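PDB 3HUR: alanine racemase from Oenococcus oeni PSU-1, which belongs to the alanine racemase family, whose members join an N-terminal TIM-barrel domain to a C-terminal domain built mostly of beta strands. Local coordinates for residues 4-9 with 256-261; 97-102 with 121-126; 20-25 with 245-250; 105-110 with 136-141; 298-303 with 338-343. All blocks are in the same frame, centred on the assembly; numbering follows the deposited sequence.

Contact 1 of 5, residues 4-9 with 256-261; sequences TAIHRP and EIADVR. With SO4 (sulfate ion), chain D.
Ile6 and Glu256 meet next to a classic beta bulge in the C-terminal beta domain, where Ala258 and Asp259 both face Thr285 of the neighbouring strand. The two side chains reach toward each other tip to tip. Glu256 CG lies between its backbone N and carbonyl carbon (chi1 68°), and the chain runs out extended from there to put the carboxylate against the branches of Ile6. Ile6 CD1 is 3.9 Å from Glu256 CD. Ile6 CG2 is modelled 3.0 Å from Glu256 OE2, short enough to make the exact carboxylate position doubtful. Glu256 OE2 also lies 3.3 Å from Arg8 O, two acceptors with no hydrogen bond between them. Ile6 CD1 also rests 4.1 Å from Ala258 CB. Strand 4-6 joins a parallel ladder with the second subunit, extending the sheet from one subunit into the next, and Ala258 O is hydrogen-bonded to Thr357 of that subunit. Arg8 leads away from Glu256 to a salt bridge with Asp70 of the second subunit. Its guanidinium edge also faces a sulfate, probably picked up during crystallisation: Arg8 NH2 reaches sulfate O1 at 3.3 Å, and Arg8 NH1 bonds sulfate O3 almost straight, at 2.8 Å and 176°.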
# COMPACT_ATOMS: atom_id res chain seq x y z
N THR A 4 14.26 24.80 -19.52
CA THR A 4 13.61 23.63 -20.13
C THR A 4 12.53 22.96 -19.27
O THR A 4 12.62 22.88 -18.07
CB THR A 4 14.63 22.63 -20.71
OG1 THR A 4 14.20 21.29 -20.43
CG2 THR A 4 16.06 22.89 -20.19
N ALA A 5 11.46 22.54 -19.93
CA ALA A 5 10.29 21.97 -19.27
C ALA A 5 10.25 20.46 -19.55
O ALA A 5 10.31 20.04 -20.71
CB ALA A 5 9.03 22.61 -19.77
N ILE A 6 10.16 19.68 -18.49
CA ILE A 6 10.16 18.25 -18.60
C ILE A 6 8.73 17.84 -18.25
O ILE A 6 8.32 17.87 -17.08
CB ILE A 6 11.21 17.63 -17.64
CG1 ILE A 6 12.60 18.18 -17.99
CG2 ILE A 6 11.20 16.07 -17.70
CD1 ILE A 6 13.69 17.78 -17.08
N HIS A 7 7.97 17.48 -19.27
CA HIS A 7 6.63 17.02 -19.05
C HIS A 7 6.54 15.48 -19.08
O HIS A 7 5.46 14.93 -18.82
CB HIS A 7 5.67 17.65 -20.07
CG HIS A 7 5.51 19.12 -19.92
ND1 HIS A 7 5.28 19.96 -20.99
CD2 HIS A 7 5.59 19.92 -18.84
CE1 HIS A 7 5.18 21.20 -20.56
NE2 HIS A 7 5.38 21.21 -19.26
N ARG A 8 7.67 14.83 -19.34
CA ARG A 8 7.77 13.34 -19.40
C ARG A 8 9.05 12.86 -18.64
O ARG A 8 10.06 12.52 -19.27
CB ARG A 8 7.84 12.92 -20.88
CG ARG A 8 8.08 11.45 -21.17
CD ARG A 8 6.84 10.73 -21.56
NE ARG A 8 6.15 11.29 -22.73
CZ ARG A 8 4.82 11.39 -22.83
NH1 ARG A 8 4.26 11.92 -23.92
NH2 ARG A 8 4.02 10.98 -21.83
N PRO A 9 9.00 12.90 -17.31
CA PRO A 9 10.18 12.71 -16.47
C PRO A 9 10.58 11.28 -16.35
O PRO A 9 11.76 10.97 -16.06
CB PRO A 9 9.74 13.22 -15.10
CG PRO A 9 8.21 13.25 -15.13
CD PRO A 9 7.87 13.47 -16.58
N GLU A 256 15.50 11.11 -16.67
CA GLU A 256 16.49 12.05 -17.17
C GLU A 256 16.94 12.99 -16.07
O GLU A 256 16.25 13.14 -15.10
CB GLU A 256 15.91 12.86 -18.35
CG GLU A 256 14.80 13.82 -17.95
CD GLU A 256 14.12 14.46 -19.15
OE1 GLU A 256 14.79 15.17 -19.90
OE2 GLU A 256 12.90 14.27 -19.33
N ILE A 257 18.10 13.62 -16.24
CA ILE A 257 18.63 14.54 -15.26
C ILE A 257 17.82 15.83 -15.35
O ILE A 257 17.78 16.43 -16.42
CB ILE A 257 20.12 14.88 -15.58
CG1 ILE A 257 21.01 13.66 -15.42
CG2 ILE A 257 20.64 16.01 -14.68
CD1 ILE A 257 22.50 13.94 -15.63
N ALA A 258 17.21 16.24 -14.23
CA ALA A 258 16.44 17.49 -14.11
C ALA A 258 17.24 18.65 -13.50
O ALA A 258 16.88 19.81 -13.68
CB ALA A 258 15.14 17.25 -13.26
N ASP A 259 18.32 18.33 -12.79
CA ASP A 259 19.14 19.34 -12.15
C ASP A 259 20.55 18.79 -11.90
O ASP A 259 20.71 17.64 -11.46
CB ASP A 259 18.47 19.75 -10.83
CG ASP A 259 19.06 21.04 -10.22
OD1 ASP A 259 19.51 21.91 -10.99
OD2 ASP A 259 19.03 21.18 -8.95
N VAL A 260 21.56 19.60 -12.19
CA VAL A 260 22.97 19.31 -11.84
C VAL A 260 23.56 20.43 -10.96
O VAL A 260 23.45 21.61 -11.30
CB VAL A 260 23.87 19.18 -13.07
CG1 VAL A 260 25.20 18.56 -12.67
CG2 VAL A 260 23.19 18.35 -14.14
N ARG A 261 24.15 20.03 -9.84
CA ARG A 261 24.76 20.93 -8.86
C ARG A 261 26.21 20.49 -8.60
O ARG A 261 26.48 19.31 -8.36
CB ARG A 261 23.99 20.84 -7.54
CG ARG A 261 22.58 21.50 -7.50
CD ARG A 261 21.92 21.26 -6.14
NE ARG A 261 21.70 19.84 -5.93
CZ ARG A 261 21.57 19.21 -4.75
NH1 ARG A 261 21.64 19.85 -3.59
NH2 ARG A 261 21.38 17.88 -4.75
S SO4 D . 0.71 12.74 -23.19
O1 SO4 D . 0.90 11.94 -21.99
O2 SO4 D . 1.06 14.18 -23.04
O3 SO4 D . 1.51 12.04 -24.20
O4 SO4 D . -0.72 12.62 -23.53

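Contact 2 of 5, residues 97-102 with 121-126; sequences LFIDHD and GTLKVS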
# COMPACT_ATOMS: atom_id res chain seq x y z
N LEU A 97 -18.14 -10.85 -38.37
CA LEU A 97 -16.95 -10.06 -38.06
C LEU A 97 -15.72 -10.89 -38.27
O LEU A 97 -14.78 -10.46 -38.94
CB LEU A 97 -16.99 -9.53 -36.62
CG LEU A 97 -17.82 -8.27 -36.44
CD1 LEU A 97 -17.83 -7.88 -34.97
CD2 LEU A 97 -17.31 -7.12 -37.34
N PHE A 98 -15.72 -12.09 -37.70
CA PHE A 98 -14.58 -13.01 -37.86
C PHE A 98 -14.21 -13.21 -39.31
O PHE A 98 -13.04 -13.11 -39.66
CB PHE A 98 -14.84 -14.39 -37.26
CG PHE A 98 -15.23 -14.38 -35.80
CD1 PHE A 98 -14.48 -13.68 -34.86
CD2 PHE A 98 -16.31 -15.12 -35.35
CE1 PHE A 98 -14.82 -13.69 -33.54
CE2 PHE A 98 -16.66 -15.15 -33.99
CZ PHE A 98 -15.93 -14.42 -33.11
N ILE A 99 -15.19 -13.49 -40.18
CA ILE A 99 -14.89 -13.78 -41.58
C ILE A 99 -14.38 -12.54 -42.30
O ILE A 99 -13.36 -12.58 -42.97
CB ILE A 99 -16.12 -14.38 -42.33
CG1 ILE A 99 -16.52 -15.72 -41.73
CG2 ILE A 99 -15.81 -14.57 -43.81
CD1 ILE A 99 -18.01 -16.03 -41.90
N ASP A 100 -15.07 -11.43 -42.14
CA ASP A 100 -14.72 -10.24 -42.92
C ASP A 100 -13.36 -9.68 -42.57
O ASP A 100 -12.72 -9.05 -43.42
CB ASP A 100 -15.75 -9.12 -42.73
CG ASP A 100 -17.13 -9.45 -43.35
OD1 ASP A 100 -17.24 -10.40 -44.21
OD2 ASP A 100 -18.10 -8.72 -42.95
N HIS A 101 -12.92 -9.91 -41.33
CA HIS A 101 -11.64 -9.36 -40.85
C HIS A 101 -10.53 -10.41 -40.73
O HIS A 101 -9.46 -10.12 -40.15
CB HIS A 101 -11.87 -8.67 -39.50
CG HIS A 101 -12.79 -7.50 -39.57
ND1 HIS A 101 -12.42 -6.29 -40.13
CD2 HIS A 101 -14.05 -7.34 -39.11
CE1 HIS A 101 -13.43 -5.44 -40.02
NE2 HIS A 101 -14.43 -6.05 -39.41
N ASP A 102 -10.79 -11.62 -41.26
CA ASP A 102 -9.81 -12.71 -41.32
C ASP A 102 -9.28 -13.05 -39.93
O ASP A 102 -8.06 -12.99 -39.68
CB ASP A 102 -8.64 -12.32 -42.22
CG ASP A 102 -7.65 -13.47 -42.39
OD1 ASP A 102 -8.14 -14.64 -42.39
OD2 ASP A 102 -6.40 -13.23 -42.55
N GLY A 121 -18.47 -17.13 -47.06
CA GLY A 121 -17.03 -16.93 -46.98
C GLY A 121 -16.33 -18.04 -46.24
O GLY A 121 -16.93 -19.07 -45.91
N THR A 122 -15.05 -17.85 -45.97
CA THR A 122 -14.28 -18.87 -45.27
C THR A 122 -14.06 -18.43 -43.79
O THR A 122 -13.57 -17.34 -43.52
CB THR A 122 -12.95 -19.22 -46.02
OG1 THR A 122 -11.83 -18.97 -45.18
CG2 THR A 122 -12.79 -18.44 -47.36
N LEU A 123 -14.52 -19.29 -42.87
CA LEU A 123 -14.29 -19.17 -41.43
C LEU A 123 -13.10 -20.02 -41.06
O LEU A 123 -13.12 -21.24 -41.27
CB LEU A 123 -15.51 -19.66 -40.64
CG LEU A 123 -15.42 -19.56 -39.11
CD1 LEU A 123 -15.34 -18.09 -38.65
CD2 LEU A 123 -16.59 -20.26 -38.43
N LYS A 124 -12.08 -19.37 -40.49
CA LYS A 124 -10.86 -20.08 -40.07
C LYS A 124 -10.99 -20.44 -38.59
O LYS A 124 -11.30 -19.57 -37.76
CB LYS A 124 -9.64 -19.22 -40.27
CG LYS A 124 -9.54 -18.61 -41.64
CD LYS A 124 -8.23 -17.87 -41.80
CE LYS A 124 -7.92 -17.57 -43.22
NZ LYS A 124 -6.44 -17.43 -43.30
N VAL A 125 -10.76 -21.72 -38.27
CA VAL A 125 -11.09 -22.30 -36.99
C VAL A 125 -9.91 -23.07 -36.47
O VAL A 125 -9.08 -23.50 -37.25
CB VAL A 125 -12.32 -23.24 -37.09
CG1 VAL A 125 -13.57 -22.44 -37.48
CG2 VAL A 125 -12.05 -24.39 -38.05
N SER A 126 -9.82 -23.20 -35.16
CA SER A 126 -8.75 -23.92 -34.51
C SER A 126 -9.36 -24.92 -33.58
O SER A 126 -10.29 -24.62 -32.86
CB SER A 126 -7.85 -23.02 -33.66
OG SER A 126 -6.92 -22.35 -34.47
O HOH W 1 -12.22 -16.44 -40.12
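Ile99 sits on the last turn of helix 95-100, part of a beta-alpha-beta crossover of the TIM barrel, and lies over the residues leading into strand 123-128. From its CB, 4.1 Å from Thr122 O, the side chain divides. The CG2 branch, anti to the backbone N, drops onto the backbone, 3.6 Å from Thr122 O and 4.1 Å from Gly121 CA. CG1 stays near the same Thr122 O, at 3.8 Å, and also meets Leu123 CD1 at 4.1 Å, the two side chains crossing at about a right angle. That same Leu123 CD1 also touches Phe98 CB, so one methyl serves two successive helix residues. The helix ends in a Schellman motif with Asp102, at positive phi, as its C-prime residue; Ile103 N bonds back to Phe98 O and Asp102 N to Ile99 O. Phe98 O is also linked to the strand, though weakly, through a water that accepts from Lys124 N at 3.0 Å. Asp102 CG is anti to its backbone N (chi1 -176°), and the side chain crosses the extended Lys124 chain at a slant, with OD1 against it. Asp102 OD1 forms a salt bridge to Lys124 NZ at 3.4 Å, yet lies nearer Lys124 CE, at 3.1 Å.

Contact 3 of 5, residues 20-25 with 245-250; sequences AHNLQE and LHLERI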
# COMPACT_ATOMS: atom_id res chain seq x y z
N ALA A 20 11.90 -8.29 -31.96
CA ALA A 20 11.91 -9.02 -33.22
C ALA A 20 12.92 -10.12 -33.08
O ALA A 20 12.65 -11.29 -33.33
CB ALA A 20 12.27 -8.12 -34.36
N HIS A 21 14.09 -9.71 -32.63
CA HIS A 21 15.19 -10.57 -32.39
C HIS A 21 14.79 -11.75 -31.52
O HIS A 21 15.19 -12.87 -31.79
CB HIS A 21 16.30 -9.74 -31.74
CG HIS A 21 17.49 -10.52 -31.33
ND1 HIS A 21 18.56 -10.74 -32.18
CD2 HIS A 21 17.82 -11.10 -30.15
CE1 HIS A 21 19.48 -11.44 -31.55
NE2 HIS A 21 19.06 -11.67 -30.31
N ASN A 22 14.01 -11.51 -30.48
CA ASN A 22 13.55 -12.61 -29.63
C ASN A 22 12.69 -13.62 -30.41
O ASN A 22 12.80 -14.82 -30.17
CB ASN A 22 12.78 -12.12 -28.40
CG ASN A 22 13.65 -11.42 -27.40
OD1 ASN A 22 14.87 -11.50 -27.42
ND2 ASN A 22 13.02 -10.72 -26.50
N LEU A 23 11.84 -13.14 -31.31
CA LEU A 23 11.02 -14.07 -32.11
C LEU A 23 11.93 -14.87 -33.04
O LEU A 23 11.78 -16.07 -33.16
CB LEU A 23 9.94 -13.36 -32.92
CG LEU A 23 8.69 -12.92 -32.14
CD1 LEU A 23 7.52 -12.61 -33.10
CD2 LEU A 23 8.30 -13.95 -31.13
N GLN A 24 12.87 -14.18 -33.67
CA GLN A 24 13.89 -14.83 -34.47
C GLN A 24 14.71 -15.92 -33.70
O GLN A 24 14.92 -17.00 -34.23
CB GLN A 24 14.80 -13.77 -35.10
CG GLN A 24 14.11 -12.99 -36.27
CD GLN A 24 14.72 -11.57 -36.54
OE1 GLN A 24 15.64 -11.10 -35.83
NE2 GLN A 24 14.19 -10.89 -37.55
N GLU A 25 15.14 -15.66 -32.46
CA GLU A 25 15.94 -16.62 -31.69
C GLU A 25 15.18 -17.85 -31.39
O GLU A 25 15.71 -18.95 -31.52
CB GLU A 25 16.37 -16.07 -30.34
CG GLU A 25 17.50 -15.10 -30.40
CD GLU A 25 18.82 -15.78 -30.64
OE1 GLU A 25 19.20 -16.68 -29.85
OE2 GLU A 25 19.46 -15.38 -31.62
N LEU A 245 20.50 -19.89 -25.33
CA LEU A 245 19.41 -19.09 -25.88
C LEU A 245 19.63 -17.67 -25.40
O LEU A 245 19.76 -17.43 -24.19
CB LEU A 245 18.09 -19.58 -25.35
CG LEU A 245 16.84 -18.89 -25.87
CD1 LEU A 245 16.62 -19.25 -27.32
CD2 LEU A 245 15.68 -19.31 -25.02
N HIS A 246 19.65 -16.72 -26.32
CA HIS A 246 19.97 -15.35 -25.93
C HIS A 246 18.80 -14.42 -26.15
O HIS A 246 18.78 -13.61 -27.07
CB HIS A 246 21.23 -14.87 -26.65
CG HIS A 246 22.39 -15.81 -26.47
ND1 HIS A 246 23.22 -16.19 -27.51
CD2 HIS A 246 22.84 -16.47 -25.37
CE1 HIS A 246 24.13 -17.03 -27.05
NE2 HIS A 246 23.93 -17.21 -25.76
N LEU A 247 17.81 -14.57 -25.29
CA LEU A 247 16.69 -13.66 -25.31
C LEU A 247 17.16 -12.32 -24.74
O LEU A 247 17.89 -12.27 -23.77
CB LEU A 247 15.50 -14.24 -24.53
CG LEU A 247 14.79 -15.40 -25.25
CD1 LEU A 247 13.48 -15.84 -24.56
CD2 LEU A 247 14.50 -15.09 -26.72
N GLU A 248 16.79 -11.23 -25.40
CA GLU A 248 17.11 -9.87 -24.90
C GLU A 248 15.92 -9.35 -24.07
O GLU A 248 14.78 -9.49 -24.49
CB GLU A 248 17.39 -8.94 -26.09
CG GLU A 248 18.81 -9.05 -26.67
CD GLU A 248 18.93 -8.62 -28.16
OE1 GLU A 248 18.02 -7.95 -28.71
OE2 GLU A 248 19.97 -8.95 -28.80
N ARG A 249 16.18 -8.76 -22.91
CA ARG A 249 15.15 -7.95 -22.19
C ARG A 249 14.88 -6.71 -23.03
O ARG A 249 15.80 -6.00 -23.36
CB ARG A 249 15.59 -7.57 -20.76
CG ARG A 249 14.54 -6.72 -19.97
CD ARG A 249 14.98 -6.34 -18.51
NE ARG A 249 16.43 -6.17 -18.40
CZ ARG A 249 17.11 -5.05 -18.71
NH1 ARG A 249 16.49 -3.93 -19.13
NH2 ARG A 249 18.44 -5.05 -18.58
N ILE A 250 13.63 -6.48 -23.43
CA ILE A 250 13.34 -5.45 -24.41
C ILE A 250 12.97 -4.11 -23.81
O ILE A 250 12.95 -3.10 -24.50
CB ILE A 250 12.25 -5.90 -25.45
CG1 ILE A 250 10.83 -5.81 -24.89
CG2 ILE A 250 12.52 -7.32 -25.91
CD1 ILE A 250 9.80 -6.18 -25.92
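Helix 16-30 and the irregular segment 245-250 come nearest at Asn22 and Leu247, whose CA atoms are 5.4 Å apart. The amide of Asn22 grips the backbone of Glu248 with both its ends. Glu248 N donates to Asn22 OD1 at 2.8 Å, tilted modestly from the carbonyl plane. In return Asn22 ND2 donates to Glu248 O over 2.9 Å, nearly straight at 170° and in the plane of both groups. Asn22 ND2 also bonds Ile229 O, so both amide protons are used and the rotation of the group is fixed. The segment leads directly into strand 251-263 of the C-terminal beta domain, while the helix runs from strand 10-15, which belongs to the sheet of that domain, toward strand 34-38 of the TIM barrel; the contact therefore sits at the joint between the two domains. His21 CG is anti to its backbone N (chi1 176°), and the Glu248 carboxylate stacks on one face of the ring, the planes 2° apart. Glu248 OE2 stands 3.2 Å from His21 NE2, above the ring and toward its rim, so no hydrogen bond forms, although the nearby negative charge may favour a protonated imidazole. His246 O instead lies at the ring edge, 3.8 Å from His21 NE2. Leu247 CD2 packs on Asn22 CB at 3.8 Å and, about one turn further along the helix, on Glu25 CB at 4.2 Å.

Contact 4 of 5, residues 105-110 with 136-141; sequences ITIPSL and IGFDKA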
# COMPACT_ATOMS: atom_id res chain seq x y z
N ILE A 105 -10.81 -18.28 -35.08
CA ILE A 105 -11.45 -18.53 -33.78
C ILE A 105 -11.26 -19.98 -33.34
O ILE A 105 -10.90 -20.85 -34.14
CB ILE A 105 -12.94 -18.14 -33.78
CG1 ILE A 105 -13.79 -19.08 -34.64
CG2 ILE A 105 -13.13 -16.67 -34.25
CD1 ILE A 105 -15.27 -18.75 -34.55
N THR A 106 -11.42 -20.22 -32.04
CA THR A 106 -11.27 -21.52 -31.43
C THR A 106 -12.60 -22.28 -31.50
O THR A 106 -13.66 -21.69 -31.35
CB THR A 106 -10.78 -21.44 -29.97
OG1 THR A 106 -9.35 -21.41 -29.92
CG2 THR A 106 -11.22 -22.62 -29.19
N ILE A 107 -12.52 -23.58 -31.78
CA ILE A 107 -13.68 -24.42 -31.71
C ILE A 107 -13.73 -24.93 -30.29
O ILE A 107 -12.79 -25.60 -29.83
CB ILE A 107 -13.62 -25.62 -32.65
CG1 ILE A 107 -13.41 -25.18 -34.09
CG2 ILE A 107 -14.92 -26.38 -32.52
CD1 ILE A 107 -13.43 -26.30 -35.11
N PRO A 108 -14.81 -24.63 -29.58
CA PRO A 108 -14.82 -24.90 -28.16
C PRO A 108 -15.38 -26.26 -27.78
O PRO A 108 -15.08 -26.74 -26.68
CB PRO A 108 -15.75 -23.80 -27.63
CG PRO A 108 -16.73 -23.66 -28.69
CD PRO A 108 -15.93 -23.76 -29.96
N SER A 109 -16.22 -26.83 -28.65
CA SER A 109 -16.99 -28.05 -28.35
C SER A 109 -17.60 -28.65 -29.62
O SER A 109 -17.90 -27.91 -30.55
CB SER A 109 -18.13 -27.73 -27.35
OG SER A 109 -19.31 -27.35 -28.04
N LEU A 110 -17.83 -29.97 -29.63
CA LEU A 110 -18.54 -30.63 -30.74
C LEU A 110 -19.93 -30.03 -30.97
O LEU A 110 -20.33 -29.79 -32.11
CB LEU A 110 -18.65 -32.15 -30.55
CG LEU A 110 -19.16 -32.92 -31.80
CD1 LEU A 110 -18.19 -32.80 -32.94
CD2 LEU A 110 -19.43 -34.39 -31.48
N ILE A 136 -11.77 -25.84 -22.21
CA ILE A 136 -12.01 -25.43 -23.57
C ILE A 136 -11.62 -26.57 -24.50
O ILE A 136 -10.52 -27.15 -24.39
CB ILE A 136 -11.19 -24.15 -23.96
CG1 ILE A 136 -11.17 -23.09 -22.83
CG2 ILE A 136 -11.76 -23.55 -25.23
CD1 ILE A 136 -10.26 -21.78 -23.14
N GLY A 137 -12.53 -26.92 -25.42
CA GLY A 137 -12.20 -27.90 -26.47
C GLY A 137 -12.39 -29.37 -26.14
O GLY A 137 -13.15 -29.74 -25.24
N PHE A 138 -11.66 -30.21 -26.86
CA PHE A 138 -12.01 -31.62 -27.02
C PHE A 138 -11.13 -32.56 -26.23
O PHE A 138 -9.91 -32.54 -26.40
CB PHE A 138 -11.85 -31.98 -28.48
CG PHE A 138 -12.78 -31.25 -29.40
CD1 PHE A 138 -13.88 -31.89 -29.95
CD2 PHE A 138 -12.54 -29.92 -29.74
CE1 PHE A 138 -14.74 -31.22 -30.81
CE2 PHE A 138 -13.37 -29.24 -30.59
CZ PHE A 138 -14.48 -29.88 -31.13
N ASP A 139 -11.73 -33.41 -25.39
CA ASP A 139 -10.98 -34.39 -24.57
C ASP A 139 -11.30 -35.88 -24.87
O ASP A 139 -10.87 -36.78 -24.12
CB ASP A 139 -11.18 -34.12 -23.06
CG ASP A 139 -12.61 -34.29 -22.60
OD1 ASP A 139 -13.49 -34.64 -23.41
OD2 ASP A 139 -12.86 -34.09 -21.39
N LYS A 140 -12.02 -36.13 -25.95
CA LYS A 140 -12.42 -37.49 -26.33
C LYS A 140 -12.07 -37.77 -27.78
O LYS A 140 -12.30 -36.94 -28.66
CB LYS A 140 -13.92 -37.67 -26.08
CG LYS A 140 -14.28 -37.72 -24.59
CD LYS A 140 -15.80 -37.71 -24.40
CE LYS A 140 -16.21 -37.41 -22.94
NZ LYS A 140 -17.67 -37.13 -22.85
N ALA A 141 -11.50 -38.94 -28.03
CA ALA A 141 -10.97 -39.28 -29.34
C ALA A 141 -12.07 -39.38 -30.39
O ALA A 141 -11.86 -39.00 -31.53
CB ALA A 141 -10.16 -40.58 -29.26
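Phe138 fills the tight half of this contact, its ring set against Ile107, Ser109 and Leu110 where the chain leaves strand 103-107. Ile107 CG2 meets the edge in plane, 3.8 Å from Phe138 CE2. Further round, Phe138 CE1 comes to 3.5 Å from Leu110 N and CZ to 3.7 Å from Ser109 C, just where Ser109 caps the next helix by bonding Trp112 N. Leu127, Ile144 and Ala147 also touch the ring, so it lies in the apolar layer between strands and helices of the TIM barrel, close to where strands 103-107 and 123-128 end. The other half, with the partly exposed Pro108, Ile136 and Gly137, is sparser. Gly137 N, at a residue of positive phi (86°), donates to Pro108 O at 2.9 Å, a bent bond (130°) with the donor well out of the carbonyl plane. Ile136 crosses Thr106 at about a right angle, with just their CG2 methyls 4.1 Å apart.

Contact 5 of 5, residues 298-303 with 338-343; sequences MQKSSV and IGKDGG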
# COMPACT_ATOMS: atom_id res chain seq x y z
N MET A 298 13.15 -1.66 -8.27
CA MET A 298 14.46 -1.27 -8.74
C MET A 298 15.48 -1.21 -7.59
O MET A 298 15.15 -0.85 -6.46
CB MET A 298 14.41 0.09 -9.44
CG MET A 298 13.39 0.22 -10.54
SD MET A 298 13.64 -0.79 -11.96
CE MET A 298 11.97 -0.56 -12.53
N GLN A 299 16.72 -1.55 -7.89
CA GLN A 299 17.76 -1.43 -6.90
C GLN A 299 18.01 0.05 -6.72
O GLN A 299 17.96 0.84 -7.67
CB GLN A 299 19.02 -2.19 -7.35
CG GLN A 299 19.80 -1.56 -8.52
CD GLN A 299 21.25 -2.03 -8.58
OE1 GLN A 299 21.54 -3.20 -8.94
NE2 GLN A 299 22.18 -1.13 -8.23
N LYS A 300 18.30 0.45 -5.50
CA LYS A 300 18.44 1.85 -5.21
C LYS A 300 19.87 2.26 -4.83
O LYS A 300 20.08 3.25 -4.11
CB LYS A 300 17.39 2.24 -4.17
CG LYS A 300 16.02 2.42 -4.83
CD LYS A 300 14.86 2.39 -3.85
CE LYS A 300 14.53 0.98 -3.37
NZ LYS A 300 13.40 0.40 -4.11
N SER A 301 20.86 1.56 -5.37
CA SER A 301 22.27 1.95 -5.24
C SER A 301 22.92 2.46 -6.52
O SER A 301 23.99 3.09 -6.46
CB SER A 301 23.09 0.78 -4.70
OG SER A 301 22.73 -0.44 -5.32
N SER A 302 22.31 2.22 -7.67
CA SER A 302 22.93 2.61 -8.94
C SER A 302 21.96 2.86 -10.07
O SER A 302 20.89 2.29 -10.11
CB SER A 302 23.86 1.50 -9.38
OG SER A 302 25.13 1.75 -8.87
N VAL A 303 22.37 3.69 -11.01
CA VAL A 303 21.61 3.85 -12.25
C VAL A 303 22.61 3.83 -13.38
O VAL A 303 23.82 3.93 -13.14
CB VAL A 303 20.81 5.17 -12.23
CG1 VAL A 303 19.80 5.18 -11.10
CG2 VAL A 303 21.75 6.35 -12.09
N ILE A 338 17.93 0.21 -12.93
CA ILE A 338 18.36 -1.17 -12.86
C ILE A 338 17.46 -1.93 -11.91
O ILE A 338 17.25 -1.50 -10.78
CB ILE A 338 19.80 -1.32 -12.30
CG1 ILE A 338 20.79 -0.44 -13.09
CG2 ILE A 338 20.20 -2.83 -12.28
CD1 ILE A 338 22.19 -0.39 -12.43
N GLY A 339 16.95 -3.06 -12.37
CA GLY A 339 16.04 -3.89 -11.59
C GLY A 339 16.76 -4.81 -10.61
O GLY A 339 17.81 -5.39 -10.93
N LYS A 340 16.18 -4.95 -9.42
CA LYS A 340 16.57 -5.97 -8.45
C LYS A 340 16.75 -7.34 -9.12
O LYS A 340 17.68 -8.08 -8.78
CB LYS A 340 15.51 -6.06 -7.35
CG LYS A 340 15.47 -4.86 -6.38
CD LYS A 340 14.47 -5.10 -5.25
CE LYS A 340 14.55 -3.99 -4.18
NZ LYS A 340 13.26 -3.87 -3.39
N ASP A 341 15.87 -7.64 -10.08
CA ASP A 341 15.81 -8.92 -10.80
C ASP A 341 15.42 -8.71 -12.29
O ASP A 341 14.23 -8.60 -12.64
CB ASP A 341 14.80 -9.85 -10.09
CG ASP A 341 14.57 -11.18 -10.83
OD1 ASP A 341 15.41 -11.54 -11.71
OD2 ASP A 341 13.53 -11.84 -10.55
N GLY A 342 16.43 -8.70 -13.15
CA GLY A 342 16.27 -8.44 -14.60
C GLY A 342 15.20 -9.28 -15.29
O GLY A 342 14.48 -8.78 -16.17
N GLY A 343 15.06 -10.53 -14.87
CA GLY A 343 14.10 -11.42 -15.46
C GLY A 343 12.71 -11.41 -14.82
O GLY A 343 11.87 -12.28 -15.15
O HOH W 2 18.33 1.51 -10.50
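A single water lies between Ile338 and the carbonyls of Gln299 and Ser302, on either side of a chain corner. It accepts from Ile338 N at 2.8 Å, and it is placed to donate to Gln299 O at 2.9 Å and to Ser302 O at 2.7 Å, though more acceptors surround it than its two protons can serve. The direct backbone bond runs from Gln299 N to Ile338 O, 2.9 Å long, in the carbonyl plane. Next to it Met298 and Gly339 form an antiparallel non-hydrogen-bonded pair. Residues 298-299 are a short, weakly bonded strand before the corner at Lys300 and Ser301; beyond it, strand 302-305 pairs with strand 334-339 in the mixed sheet of the C-terminal beta domain. Ile338 fills the inside of the corner. Gln299 CG, placed between its backbone N and carbonyl carbon (chi1 71°), lies against Ile338 CB, and Gln299 OE1 ends 3.6 Å from Ile338 CG2. The other branch points across the corner, Ile338 CD1 touching Ser302 CB. Met298 SD rests 3.9 Å from Gly339 CA. Two lysines close the end of the contact, Lys300 NZ bonding Met298 O at 3.2 Å while Lys340 NZ bonds Arg296 O. Their like charges sit only 4.3 Å apart, Lys300 NZ to Lys340 NZ, each ammonium tied to backbone carbonyls, which may ease the repulsion.

How the contacts relate
Contacts 2 and 4 lie together in the TIM barrel, centres 18 Å apart, and share neighbouring strands: Ser126 O and Ile107 N are 2.7 Å apart, a probable hydrogen bond, and Phe98 packs on Ile105. Contacts 1 and 5 lie in the beta domain, centres 21 Å apart, on adjacent strands of one sheet but without touching. Contact 3 sits between the two groups, near the centre of the chain, and meets contact 5 where Arg249 CD packs 3.4 Å from Gly342 O. Contacts 1 and 4 are farthest apart, about 55 Å between centres. The sulfate stays with contact 1 at the subunit interface, where Asp42 and Asn68 of the second subunit also bind it.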